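Glycoside hydrolase (Streptococcus pneumoniae serotype 4, PDB 6ORH) probably hydrolyses alpha-L-fucosidic bonds as a family 29 glycoside hydrolase, and binds a fucose-containing glycan. Local coordinates at residues K76-F81 against S125-H130; F26-P31 against P262-H267. The protein carries 2 engineered substitutions. All coordinates share one frame; numbering follows the deposited sequence.

Interaction 1: K76-F81 against S125-H130. With FUC (alpha-L-fucopyranose), chain C.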
loop_
_atom_site.group_PDB
_atom_site.type_symbol
_atom_site.label_atom_id
_atom_site.label_comp_id
_atom_site.label_asym_id
_atom_site.label_seq_id
_atom_site.Cartn_x
_atom_site.Cartn_y
_atom_site.Cartn_z
ATOM N N LYS A 76 -0.751 11.644 32.162
ATOM C CA LYS A 76 -0.189 12.984 32.082
ATOM C C LYS A 76 0.164 13.255 30.627
ATOM O O LYS A 76 1.014 12.555 30.058
ATOM C CB LYS A 76 1.088 13.130 32.916
ATOM C CG LYS A 76 1.537 14.587 33.074
ATOM C CD LYS A 76 2.983 14.707 33.548
ATOM C CE LYS A 76 3.967 14.361 32.441
ATOM N NZ LYS A 76 5.376 14.618 32.842
ATOM N N HIS A 77 -0.512 14.239 30.020
ATOM C CA HIS A 77 -0.166 14.593 28.643
ATOM C C HIS A 77 0.912 15.675 28.667
ATOM O O HIS A 77 1.462 15.959 29.719
ATOM C CB HIS A 77 -1.447 14.965 27.867
ATOM C CG HIS A 77 -1.284 14.809 26.392
ATOM N ND1 HIS A 77 -1.058 15.906 25.568
ATOM C CD2 HIS A 77 -1.298 13.724 25.584
ATOM C CE1 HIS A 77 -0.938 15.494 24.323
ATOM N NE2 HIS A 77 -1.078 14.168 24.298
ATOM N N HIS A 78 1.213 16.280 27.506
ATOM C CA HIS A 78 2.318 17.239 27.450
ATOM C C HIS A 78 2.069 18.452 28.356
ATOM O O HIS A 78 3.010 19.080 28.824
ATOM C CB HIS A 78 2.486 17.766 26.012
ATOM C CG HIS A 78 2.608 16.730 24.939
ATOM N ND1 HIS A 78 3.328 15.537 25.095
ATOM C CD2 HIS A 78 2.167 16.734 23.661
ATOM C CE1 HIS A 78 3.278 14.851 23.954
ATOM N NE2 HIS A 78 2.573 15.557 23.050
ATOM N N ASP A 79 0.806 18.784 28.593
ATOM C CA ASP A 79 0.451 19.918 29.449
ATOM C C ASP A 79 0.883 19.708 30.905
ATOM O O ASP A 79 0.930 20.659 31.690
ATOM C CB ASP A 79 -1.051 20.167 29.372
ATOM C CG ASP A 79 -1.871 18.945 29.736
ATOM O OD1 ASP A 79 -2.085 18.716 30.960
ATOM O OD2 ASP A 79 -2.258 18.220 28.803
ATOM N N GLY A 80 1.163 18.458 31.305
ATOM C CA GLY A 80 1.766 18.189 32.606
ATOM C C GLY A 80 0.762 17.999 33.748
ATOM O O GLY A 80 1.150 17.771 34.884
ATOM N N PHE A 81 -0.528 18.104 33.474
ATOM C CA PHE A 81 -1.527 17.877 34.516
ATOM C C PHE A 81 -1.691 16.378 34.784
ATOM O O PHE A 81 -1.998 15.617 33.862
ATOM C CB PHE A 81 -2.833 18.541 34.092
ATOM C CG PHE A 81 -3.901 18.506 35.152
ATOM C CD1 PHE A 81 -3.830 19.352 36.254
ATOM C CD2 PHE A 81 -4.954 17.608 35.067
ATOM C CE1 PHE A 81 -4.821 19.347 37.224
ATOM C CE2 PHE A 81 -5.944 17.604 36.045
ATOM C CZ PHE A 81 -5.865 18.458 37.122
ATOM N N SER A 125 3.725 11.546 29.792
ATOM C CA SER A 125 4.476 12.303 28.796
ATOM C C SER A 125 5.901 12.671 29.244
ATOM O O SER A 125 6.068 13.368 30.249
ATOM C CB SER A 125 3.705 13.534 28.380
ATOM O OG SER A 125 4.467 14.307 27.437
ATOM N N PRO A 126 6.976 12.326 28.496
ATOM C CA PRO A 126 8.309 12.860 28.819
ATOM C C PRO A 126 8.344 14.391 28.715
ATOM O O PRO A 126 8.819 15.039 29.652
ATOM C CB PRO A 126 9.216 12.154 27.796
ATOM C CG PRO A 126 8.467 10.857 27.550
ATOM C CD PRO A 126 7.021 11.322 27.412
ATOM N N TRP A 127 7.887 14.958 27.585
ATOM C CA TRP A 127 7.781 16.426 27.523
ATOM C C TRP A 127 6.747 16.902 28.547
ATOM O O TRP A 127 5.597 16.427 28.549
ATOM C CB TRP A 127 7.412 16.862 26.094
ATOM C CG TRP A 127 7.174 18.338 25.943
ATOM C CD1 TRP A 127 7.755 19.354 26.640
ATOM C CD2 TRP A 127 6.226 18.939 25.046
ATOM N NE1 TRP A 127 7.225 20.556 26.234
ATOM C CE2 TRP A 127 6.303 20.336 25.247
ATOM C CE3 TRP A 127 5.377 18.439 24.056
ATOM C CZ2 TRP A 127 5.517 21.219 24.504
ATOM C CZ3 TRP A 127 4.587 19.308 23.328
ATOM C CH2 TRP A 127 4.674 20.691 23.544
ATOM N N ASP A 128 7.151 17.857 29.407
ATOM C CA ASP A 128 6.244 18.398 30.408
ATOM C C ASP A 128 6.293 19.926 30.328
ATOM O O ASP A 128 7.305 20.529 30.715
ATOM C CB ASP A 128 6.659 17.889 31.799
ATOM C CG ASP A 128 5.622 18.161 32.862
ATOM O OD1 ASP A 128 5.051 19.273 32.860
ATOM O OD2 ASP A 128 5.374 17.252 33.673
ATOM N N ALA A 129 5.205 20.514 29.818
ATOM C CA ALA A 129 5.110 21.953 29.586
ATOM C C ALA A 129 4.768 22.725 30.864
ATOM O O ALA A 129 4.854 23.954 30.860
ATOM C CB ALA A 129 4.094 22.231 28.501
ATOM N N HIS A 130 4.393 22.020 31.946
ATOM C CA HIS A 130 4.087 22.649 33.228
ATOM C C HIS A 130 5.296 22.717 34.156
ATOM O O HIS A 130 5.581 23.766 34.756
ATOM C CB HIS A 130 2.943 21.923 33.963
ATOM C CG HIS A 130 2.617 22.616 35.252
ATOM N ND1 HIS A 130 3.206 22.290 36.461
ATOM C CD2 HIS A 130 1.782 23.648 35.503
ATOM C CE1 HIS A 130 2.748 23.103 37.405
ATOM N NE2 HIS A 130 1.868 23.922 36.848
HETATM C C1 FUC C . 1.863 12.697 19.666
HETATM C C2 FUC C . 1.274 13.608 20.729
HETATM C C3 FUC C . -0.242 13.578 20.573
HETATM C C4 FUC C . -0.767 12.169 20.871
HETATM C C5 FUC C . -0.069 11.189 19.896
HETATM C C6 FUC C . -0.378 9.739 20.222
HETATM O O2 FUC C . 1.775 14.933 20.477
HETATM O O3 FUC C . -0.824 14.531 21.481
HETATM O O4 FUC C . -0.498 11.853 22.266
HETATM O O5 FUC C . 1.405 11.353 19.899
HETATM O O HOH W 1 3.786 17.692 35.771
#
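H78 meets S125 and W127 at once, through its edge and one face. Its ND1 donates to S125 OG at 2.9 Å, with the N-H...O angle at 166° and the hydroxyl oxygen near the ring plane. S125 OG, set anti to its backbone N, donates to W127 O, 2.6 Å away and in that carbonyl's plane on a lone pair. At the other end, H78 NE2 shares a 2.8 Å hydrogen bond with fucose O2, which lies near the ring plane. W127 lays CE3 against one face of the H78 ring, 3.4 Å from H78 CG, while H77 CE1 covers the opposite face. The H78 and W127 rings are oblique, planes at 32°, and H78 CB makes a CH-pi contact over the indole's six-membered ring. H77 reaches fucose O4 through NE2 and makes a weak second bond to O3.

Behind the histidines, K76 bends at chi3 (74°) so that NZ serves two acceptors of 125-130: S125 O, and D128 OD2 in a 2.8 Å salt bridge on the anti side of the carboxylate but tilted out of its plane. A water donates to the same OD2 and to G80 O. D128 OD1 accepts from H130 N in an Asx turn. Two backbone bonds, S125 N to K76 O and A129 N to H78 O (2.8 Å), fasten the type I turn H77-G80 to its partner. The segments follow the adjacent parallel strands 70-74 and 119-124 of the TIM-type barrel and line the fucose pocket.

H78 ND1, S125 OG, K76 NZ and both D128 carboxylate oxygens are thus satisfied. The serine is second-shell: the chain from W127 O through S125 OG to H78 fixes the imidazole's rotation and orients NE2 toward fucose O2, consistent with substrate recognition.

Interaction 2: F26-P31 against P262-H267. With FUC (alpha-L-fucopyranose), chain C.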
loop_
_atom_site.group_PDB
_atom_site.type_symbol
_atom_site.label_atom_id
_atom_site.label_comp_id
_atom_site.label_asym_id
_atom_site.label_seq_id
_atom_site.Cartn_x
_atom_site.Cartn_y
_atom_site.Cartn_z
ATOM N N PHE A 26 -6.579 3.200 23.249
ATOM C CA PHE A 26 -5.909 4.337 23.851
ATOM C C PHE A 26 -6.994 5.253 24.411
ATOM O O PHE A 26 -8.067 5.356 23.806
ATOM C CB PHE A 26 -5.222 5.130 22.742
ATOM C CG PHE A 26 -3.780 5.548 22.906
ATOM C CD1 PHE A 26 -3.159 5.674 24.150
ATOM C CD2 PHE A 26 -3.065 5.919 21.764
ATOM C CE1 PHE A 26 -1.844 6.099 24.244
ATOM C CE2 PHE A 26 -1.742 6.333 21.861
ATOM C CZ PHE A 26 -1.136 6.429 23.099
ATOM N N ILE A 27 -6.719 5.888 25.557
ATOM C CA ILE A 27 -7.648 6.896 26.069
ATOM C C ILE A 27 -6.869 8.188 26.315
ATOM O O ILE A 27 -6.006 8.229 27.200
ATOM C CB ILE A 27 -8.359 6.385 27.343
ATOM C CG1 ILE A 27 -9.249 5.172 27.035
ATOM C CG2 ILE A 27 -9.168 7.525 27.957
ATOM C CD1 ILE A 27 -10.163 4.695 28.192
ATOM N N HIS A 28 -7.187 9.231 25.522
ATOM C CA HIS A 28 -6.703 10.591 25.747
ATOM C C HIS A 28 -7.853 11.401 26.351
ATOM O O HIS A 28 -8.875 11.597 25.702
ATOM C CB HIS A 28 -6.233 11.289 24.444
ATOM C CG HIS A 28 -4.887 10.859 23.940
ATOM N ND1 HIS A 28 -4.663 9.588 23.419
ATOM C CD2 HIS A 28 -3.720 11.538 23.824
ATOM C CE1 HIS A 28 -3.383 9.516 23.023
ATOM N NE2 HIS A 28 -2.798 10.695 23.248
ATOM N N PHE A 29 -7.658 11.835 27.599
ATOM C CA PHE A 29 -8.661 12.613 28.321
ATOM C C PHE A 29 -7.919 13.503 29.309
ATOM O O PHE A 29 -6.882 13.114 29.846
ATOM C CB PHE A 29 -9.572 11.647 29.081
ATOM C CG PHE A 29 -10.621 12.319 29.938
ATOM C CD1 PHE A 29 -11.657 13.023 29.342
ATOM C CD2 PHE A 29 -10.549 12.269 31.317
ATOM C CE1 PHE A 29 -12.630 13.649 30.118
ATOM C CE2 PHE A 29 -11.530 12.872 32.101
ATOM C CZ PHE A 29 -12.555 13.585 31.494
ATOM N N GLY A 30 -8.407 14.732 29.506
ATOM C CA GLY A 30 -7.763 15.595 30.478
ATOM C C GLY A 30 -8.204 17.040 30.267
ATOM O O GLY A 30 -9.235 17.272 29.654
ATOM N N PRO A 31 -7.418 18.013 30.751
ATOM C CA PRO A 31 -7.703 19.433 30.518
ATOM C C PRO A 31 -7.966 19.766 29.052
ATOM O O PRO A 31 -8.838 20.570 28.750
ATOM C CB PRO A 31 -6.423 20.096 31.022
ATOM C CG PRO A 31 -5.973 19.192 32.153
ATOM C CD PRO A 31 -6.220 17.806 31.582
ATOM N N PRO A 262 -10.447 12.685 14.107
ATOM C CA PRO A 262 -9.302 13.436 13.587
ATOM C C PRO A 262 -8.275 13.774 14.671
ATOM O O PRO A 262 -7.068 13.638 14.456
ATOM C CB PRO A 262 -9.988 14.679 12.991
ATOM C CG PRO A 262 -11.287 14.093 12.508
ATOM C CD PRO A 262 -11.754 13.251 13.693
ATOM N N GLY A 263 -8.766 14.183 15.853
ATOM C CA GLY A 263 -7.906 14.511 16.980
ATOM C C GLY A 263 -7.856 13.362 17.991
ATOM O O GLY A 263 -8.704 12.471 17.960
ATOM N N TRP A 264 -6.862 13.429 18.885
ATOM C CA TRP A 264 -6.674 12.464 19.967
ATOM C C TRP A 264 -7.634 12.752 21.123
ATOM O O TRP A 264 -8.085 11.830 21.794
ATOM C CB TRP A 264 -5.212 12.511 20.453
ATOM C CG TRP A 264 -4.223 12.084 19.402
ATOM C CD1 TRP A 264 -3.468 12.873 18.576
ATOM C CD2 TRP A 264 -3.943 10.722 19.029
ATOM N NE1 TRP A 264 -2.719 12.094 17.730
ATOM C CE2 TRP A 264 -3.021 10.770 17.954
ATOM C CE3 TRP A 264 -4.399 9.474 19.488
ATOM C CZ2 TRP A 264 -2.510 9.600 17.395
ATOM C CZ3 TRP A 264 -3.927 8.322 18.907
ATOM C CH2 TRP A 264 -2.975 8.391 17.885
ATOM N N PHE A 265 -7.918 14.035 21.365
ATOM C CA PHE A 265 -8.876 14.404 22.405
ATOM C C PHE A 265 -10.257 14.572 21.797
ATOM O O PHE A 265 -10.388 14.674 20.582
ATOM C CB PHE A 265 -8.420 15.670 23.139
ATOM C CG PHE A 265 -7.223 15.422 24.025
ATOM C CD1 PHE A 265 -5.918 15.442 23.524
ATOM C CD2 PHE A 265 -7.400 15.122 25.370
ATOM C CE1 PHE A 265 -4.839 15.192 24.372
ATOM C CE2 PHE A 265 -6.312 14.875 26.206
ATOM C CZ PHE A 265 -5.026 14.921 25.708
ATOM N N TYR A 266 -11.286 14.562 22.653
ATOM C CA TYR A 266 -12.660 14.724 22.203
ATOM C C TYR A 266 -12.927 16.180 21.815
ATOM O O TYR A 266 -12.596 17.097 22.563
ATOM C CB TYR A 266 -13.636 14.307 23.313
ATOM C CG TYR A 266 -15.065 14.514 22.882
ATOM C CD1 TYR A 266 -15.731 13.548 22.139
ATOM C CD2 TYR A 266 -15.701 15.716 23.147
ATOM C CE1 TYR A 266 -17.033 13.749 21.694
ATOM C CE2 TYR A 266 -17.005 15.929 22.717
ATOM C CZ TYR A 266 -17.661 14.950 21.992
ATOM O OH TYR A 266 -18.941 15.146 21.542
ATOM N N HIS A 267 -13.513 16.374 20.627
ATOM C CA HIS A 267 -13.989 17.682 20.157
ATOM C C HIS A 267 -15.415 17.495 19.651
ATOM O O HIS A 267 -15.681 16.597 18.854
ATOM C CB HIS A 267 -13.080 18.169 19.016
ATOM C CG HIS A 267 -11.648 18.227 19.442
ATOM N ND1 HIS A 267 -11.197 19.164 20.326
ATOM C CD2 HIS A 267 -10.591 17.431 19.141
ATOM C CE1 HIS A 267 -9.914 18.969 20.573
ATOM N NE2 HIS A 267 -9.516 17.907 19.844
HETATM C C1 FUC C . 1.863 12.697 19.666
HETATM C C2 FUC C . 1.274 13.608 20.729
HETATM C C3 FUC C . -0.242 13.578 20.573
HETATM C C4 FUC C . -0.767 12.169 20.871
HETATM C C5 FUC C . -0.069 11.189 19.896
HETATM C C6 FUC C . -0.378 9.739 20.222
HETATM O O2 FUC C . 1.775 14.933 20.477
HETATM O O3 FUC C . -0.824 14.531 21.481
HETATM O O4 FUC C . -0.498 11.853 22.266
HETATM O O5 FUC C . 1.405 11.353 19.899
HETATM O O HOH W 2 -10.927 13.497 25.436
#
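H28 is held between W264 and F265, which follow each other in the chain and meet it from different directions. W264 CB sits over one face of the imidazole, 3.9 Å from the ring centroid. F265 offers its own face: H28 CB lies over its centre, 3.9 Å from the centroid and 6° off the normal, and the imidazole turns an edge to it in a T-shaped pair with planes at 84°. With CG beside its backbone N (chi1 -77°), the H28 ring runs alongside W264 toward the sugar, where NE2 shares a 2.8 Å hydrogen bond with fucose O4, the oxygen lying in the ring plane. W264 spreads one indole face against fucose C4, C5 and C6, CZ2 approaching C6 to 3.5 Å.

Outside this close aromatic packing the contact thins. F26 meets the indole mainly at CD2, 3.8 Å from W264 CZ3, at an oblique ring angle. At the other end, H28 O and Y266 N do not bond directly: a water bridges them, donating to the former at 2.8 Å and accepting from the latter.

H28 stands just past the C-terminal end of strand 23-27, which pairs in parallel with strands 70-74 and 292-295 of the TIM-type barrel; N295, ending the latter, bonds H28 ND1 through OD1 and W264 O through ND2. The loop 262-267 comes off strand 250-259, and F265 rests on helix 31-35.

Interaction 1 is nested in sequence inside the long loop closed by interaction 2, and both are buried contacts between segments at the ends of barrel strands and in the loops that follow, their centres 14 Å apart. They join around one fucose and touch directly: H77 CD2 lies 3.7 Å from H28 CD2, H77 packs its ring on F265, and F81 meets P31. Their chemistry differs. Between 76-81 and 125-130 the union is mainly polar, with five hydrogen bonds, one of them part of a salt bridge; between 26-31 and 262-267 it is aromatic, with a water linking H28 O and Y266 N. Both offer histidine nitrogens to the sugar hydroxyls; interaction 2 adds an indole face.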